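Local structure of L-ornithine N(5)-monooxygenase (3S5W) at residues A[383-391]-A[402-412]. The protein hydroxylates the side-chain nitrogen of L-ornithine with FAD, NADPH and O2, the first step in making hydroxamate siderophores such as pyoverdin. Residues are numbered along the deposited sequence; the frame is centred on the assembly and turned at random.
Sequences LLEPLAEYL and LQTDERCKVAI
Tyr390 O takes the backbone N-H of Asp405 at 3.0 Å, nearly in line with its C=O bond, where 383-391 passes the type I turn Asp405-Cys408. Beside this bond, Thr404 CA lies 3.2 Å from Tyr390 O in a CA-H...O contact. At the exposed side, Glu389 OE2 and Arg407 NH1 form a salt bridge at 3.1 Å with a straight N-H...O bond (176°); OE2 lies in the guanidinium plane, but NH1 comes from above the carboxylate plane, the two planes being 76° apart. Tyr390 CE2 lies over one face of the Arg407 guanidinium, offset toward its rim, 3.8 Å from Arg407 NH1, and Glu389 CG covers one face of the tyrosine ring. Asp405 OD2 accepts the backbone N of Arg407, closing an Asx turn, and Asp405 OD1 and Arg407 NH2 form a salt bridge at 2.7 Å whose hydrogen bond is weak. Both segments pack against the mixed sheet carrying Val150, an FAD-binding residue; Leu387 and Tyr390 rest on its strands 148-158 and 161-171. Inside, apolar tips meet: Leu384 CD1 reaches Leu402 CD1 (4.0 Å), and Leu387 CD1 reaches Ile412 CD1 (3.9 Å). Leu391 CB points away, but CG anti to the carbonyl carbon (chi1 -55°) brings CD2 back to Thr404 CG2, 4.0 Å off.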
loop_
_atom_site.group_PDB
_atom_site.type_symbol
_atom_site.label_atom_id
_atom_site.label_comp_id
_atom_site.label_asym_id
_atom_site.label_seq_id
_atom_site.Cartn_x
_atom_site.Cartn_y
_atom_site.Cartn_z
ATOM N N LEU A 383 13.619 12.360 -1.860
ATOM C CA LEU A 383 12.662 12.956 -2.778
ATOM C C LEU A 383 12.399 14.443 -2.517
ATOM O O LEU A 383 12.605 15.274 -3.392
ATOM C CB LEU A 383 11.354 12.167 -2.706
ATOM C CG LEU A 383 10.288 12.379 -3.775
ATOM C CD1 LEU A 383 10.912 12.417 -5.152
ATOM C CD2 LEU A 383 9.276 11.243 -3.672
ATOM N N LEU A 384 11.956 14.761 -1.304
ATOM C CA LEU A 384 11.644 16.128 -0.916
ATOM C C LEU A 384 12.797 16.876 -0.239
ATOM O O LEU A 384 12.660 18.066 0.067
ATOM C CB LEU A 384 10.379 16.170 -0.047
ATOM C CG LEU A 384 9.053 15.764 -0.727
ATOM C CD1 LEU A 384 7.889 15.703 0.263
ATOM C CD2 LEU A 384 8.703 16.687 -1.888
ATOM N N GLU A 385 13.926 16.188 -0.036
ATOM C CA GLU A 385 15.142 16.790 0.585
ATOM C C GLU A 385 15.514 18.195 0.082
ATOM O O GLU A 385 15.690 19.078 0.908
ATOM C CB GLU A 385 16.367 15.851 0.522
ATOM C CG GLU A 385 17.600 16.332 1.335
ATOM C CD GLU A 385 17.499 16.006 2.834
ATOM O OE1 GLU A 385 17.296 14.819 3.183
ATOM O OE2 GLU A 385 17.629 16.929 3.669
ATOM N N PRO A 386 15.612 18.417 -1.261
ATOM C CA PRO A 386 15.972 19.778 -1.689
ATOM C C PRO A 386 14.953 20.861 -1.322
ATOM O O PRO A 386 15.214 22.035 -1.557
ATOM C CB PRO A 386 16.076 19.658 -3.220
ATOM C CG PRO A 386 16.347 18.234 -3.474
ATOM C CD PRO A 386 15.535 17.508 -2.422
ATOM N N LEU A 387 13.804 20.472 -0.769
ATOM C CA LEU A 387 12.756 21.430 -0.383
ATOM C C LEU A 387 12.647 21.616 1.136
ATOM O O LEU A 387 11.819 22.406 1.598
ATOM C CB LEU A 387 11.389 21.038 -0.984
ATOM C CG LEU A 387 11.211 21.156 -2.507
ATOM C CD1 LEU A 387 9.965 20.419 -3.003
ATOM C CD2 LEU A 387 11.170 22.609 -2.939
ATOM N N ALA A 388 13.489 20.904 1.890
ATOM C CA ALA A 388 13.498 20.927 3.369
ATOM C C ALA A 388 13.567 22.331 3.964
ATOM O O ALA A 388 12.917 22.626 4.970
ATOM C CB ALA A 388 14.638 20.070 3.910
ATOM N N GLU A 389 14.345 23.194 3.327
ATOM C CA GLU A 389 14.453 24.596 3.723
ATOM C C GLU A 389 13.115 25.367 3.732
ATOM O O GLU A 389 13.002 26.383 4.420
ATOM C CB GLU A 389 15.503 25.293 2.850
ATOM C CG GLU A 389 15.208 26.743 2.515
ATOM C CD GLU A 389 16.377 27.655 2.823
ATOM O OE1 GLU A 389 17.517 27.334 2.406
ATOM O OE2 GLU A 389 16.148 28.691 3.491
ATOM N N TYR A 390 12.113 24.877 2.993
ATOM C CA TYR A 390 10.817 25.578 2.845
ATOM C C TYR A 390 9.600 24.966 3.577
ATOM O O TYR A 390 8.552 25.609 3.655
ATOM C CB TYR A 390 10.455 25.757 1.365
ATOM C CG TYR A 390 11.482 26.489 0.530
ATOM C CD1 TYR A 390 12.459 25.785 -0.175
ATOM C CD2 TYR A 390 11.464 27.886 0.431
ATOM C CE1 TYR A 390 13.402 26.445 -0.952
ATOM C CE2 TYR A 390 12.405 28.560 -0.344
ATOM C CZ TYR A 390 13.372 27.829 -1.030
ATOM O OH TYR A 390 14.305 28.479 -1.797
ATOM N N LEU A 391 9.729 23.748 4.102
ATOM C CA LEU A 391 8.578 23.028 4.683
ATOM C C LEU A 391 8.328 23.386 6.169
ATOM O O LEU A 391 9.045 24.207 6.725
ATOM C CB LEU A 391 8.695 21.507 4.425
ATOM C CG LEU A 391 8.857 21.064 2.953
ATOM C CD1 LEU A 391 9.308 19.608 2.818
ATOM C CD2 LEU A 391 7.597 21.329 2.106
ATOM N N LEU A 402 0.953 20.236 2.006
ATOM C CA LEU A 402 2.093 20.446 2.901
ATOM C C LEU A 402 2.219 21.937 3.180
ATOM O O LEU A 402 2.228 22.733 2.247
ATOM C CB LEU A 402 3.411 19.947 2.265
ATOM C CG LEU A 402 3.570 18.480 1.848
ATOM C CD1 LEU A 402 5.045 18.056 1.783
ATOM C CD2 LEU A 402 2.821 17.588 2.812
ATOM N N GLN A 403 2.289 22.305 4.453
ATOM C CA GLN A 403 2.450 23.714 4.802
ATOM C C GLN A 403 3.893 24.141 4.535
ATOM O O GLN A 403 4.844 23.490 4.978
ATOM C CB GLN A 403 1.996 24.042 6.248
ATOM C CG GLN A 403 2.062 25.567 6.651
ATOM C CD GLN A 403 1.411 26.569 5.634
ATOM O OE1 GLN A 403 1.553 26.448 4.405
ATOM N NE2 GLN A 403 0.729 27.582 6.171
ATOM N N THR A 404 4.024 25.214 3.764
ATOM C CA THR A 404 5.318 25.820 3.441
ATOM C C THR A 404 5.351 27.271 3.949
ATOM O O THR A 404 4.298 27.873 4.167
ATOM C CB THR A 404 5.571 25.818 1.915
ATOM O OG1 THR A 404 4.732 26.784 1.282
ATOM C CG2 THR A 404 5.298 24.449 1.283
ATOM N N ASP A 405 6.547 27.842 4.114
ATOM C CA ASP A 405 6.642 29.282 4.418
ATOM C C ASP A 405 6.220 30.114 3.190
ATOM O O ASP A 405 6.007 29.553 2.102
ATOM C CB ASP A 405 8.027 29.672 4.992
ATOM C CG ASP A 405 9.165 29.564 3.967
ATOM O OD1 ASP A 405 10.098 28.766 4.198
ATOM O OD2 ASP A 405 9.142 30.289 2.949
ATOM N N GLU A 406 6.086 31.430 3.366
ATOM C CA GLU A 406 5.565 32.333 2.310
ATOM C C GLU A 406 6.395 32.436 1.009
ATOM O O GLU A 406 5.841 32.793 -0.031
ATOM C CB GLU A 406 5.218 33.735 2.875
ATOM C CG GLU A 406 3.902 33.777 3.678
ATOM C CD GLU A 406 3.318 35.197 3.846
ATOM O OE1 GLU A 406 2.219 35.466 3.300
ATOM O OE2 GLU A 406 3.947 36.045 4.517
ATOM N N ARG A 407 7.693 32.107 1.054
ATOM C CA ARG A 407 8.551 32.091 -0.161
ATOM C C ARG A 407 8.127 31.027 -1.197
ATOM O O ARG A 407 8.345 31.181 -2.405
ATOM C CB ARG A 407 10.024 31.853 0.198
ATOM C CG ARG A 407 10.758 33.019 0.861
ATOM C CD ARG A 407 12.105 32.542 1.397
ATOM N NE ARG A 407 11.923 31.623 2.524
ATOM C CZ ARG A 407 12.821 30.748 2.968
ATOM N NH1 ARG A 407 14.015 30.628 2.405
ATOM N NH2 ARG A 407 12.515 29.978 3.997
ATOM N N CYS A 408 7.541 29.940 -0.710
ATOM C CA CYS A 408 7.110 28.851 -1.572
ATOM C C CYS A 408 5.709 29.162 -2.106
ATOM O O CYS A 408 4.735 29.169 -1.356
ATOM C CB CYS A 408 7.150 27.542 -0.785
ATOM S SG CYS A 408 7.249 26.023 -1.759
ATOM N N LYS A 409 5.634 29.448 -3.403
ATOM C CA LYS A 409 4.392 29.843 -4.073
ATOM C C LYS A 409 3.687 28.649 -4.746
ATOM O O LYS A 409 2.575 28.785 -5.278
ATOM C CB LYS A 409 4.684 30.907 -5.140
ATOM C CG LYS A 409 5.435 32.149 -4.631
ATOM C CD LYS A 409 4.503 33.128 -3.922
ATOM C CE LYS A 409 3.663 33.906 -4.939
ATOM N NZ LYS A 409 2.666 34.778 -4.275
ATOM N N VAL A 410 4.360 27.502 -4.755
ATOM C CA VAL A 410 3.834 26.292 -5.386
ATOM C C VAL A 410 3.078 25.478 -4.336
ATOM O O VAL A 410 3.347 25.603 -3.136
ATOM C CB VAL A 410 4.951 25.427 -6.002
ATOM C CG1 VAL A 410 5.606 26.153 -7.162
ATOM C CG2 VAL A 410 5.980 25.052 -4.959
ATOM N N ALA A 411 2.146 24.652 -4.803
ATOM C CA ALA A 411 1.364 23.773 -3.923
ATOM C C ALA A 411 1.921 22.356 -4.041
ATOM O O ALA A 411 2.122 21.861 -5.155
ATOM C CB ALA A 411 -0.119 23.824 -4.314
ATOM N N ILE A 412 2.204 21.731 -2.896
ATOM C CA ILE A 412 2.638 20.334 -2.841
ATOM C C ILE A 412 1.635 19.531 -1.988
ATOM O O ILE A 412 1.368 19.885 -0.843
ATOM C CB ILE A 412 4.041 20.205 -2.229
ATOM C CG1 ILE A 412 5.038 21.123 -3.000
ATOM C CG2 ILE A 412 4.489 18.723 -2.210
ATOM C CD1 ILE A 412 6.299 21.406 -2.260
#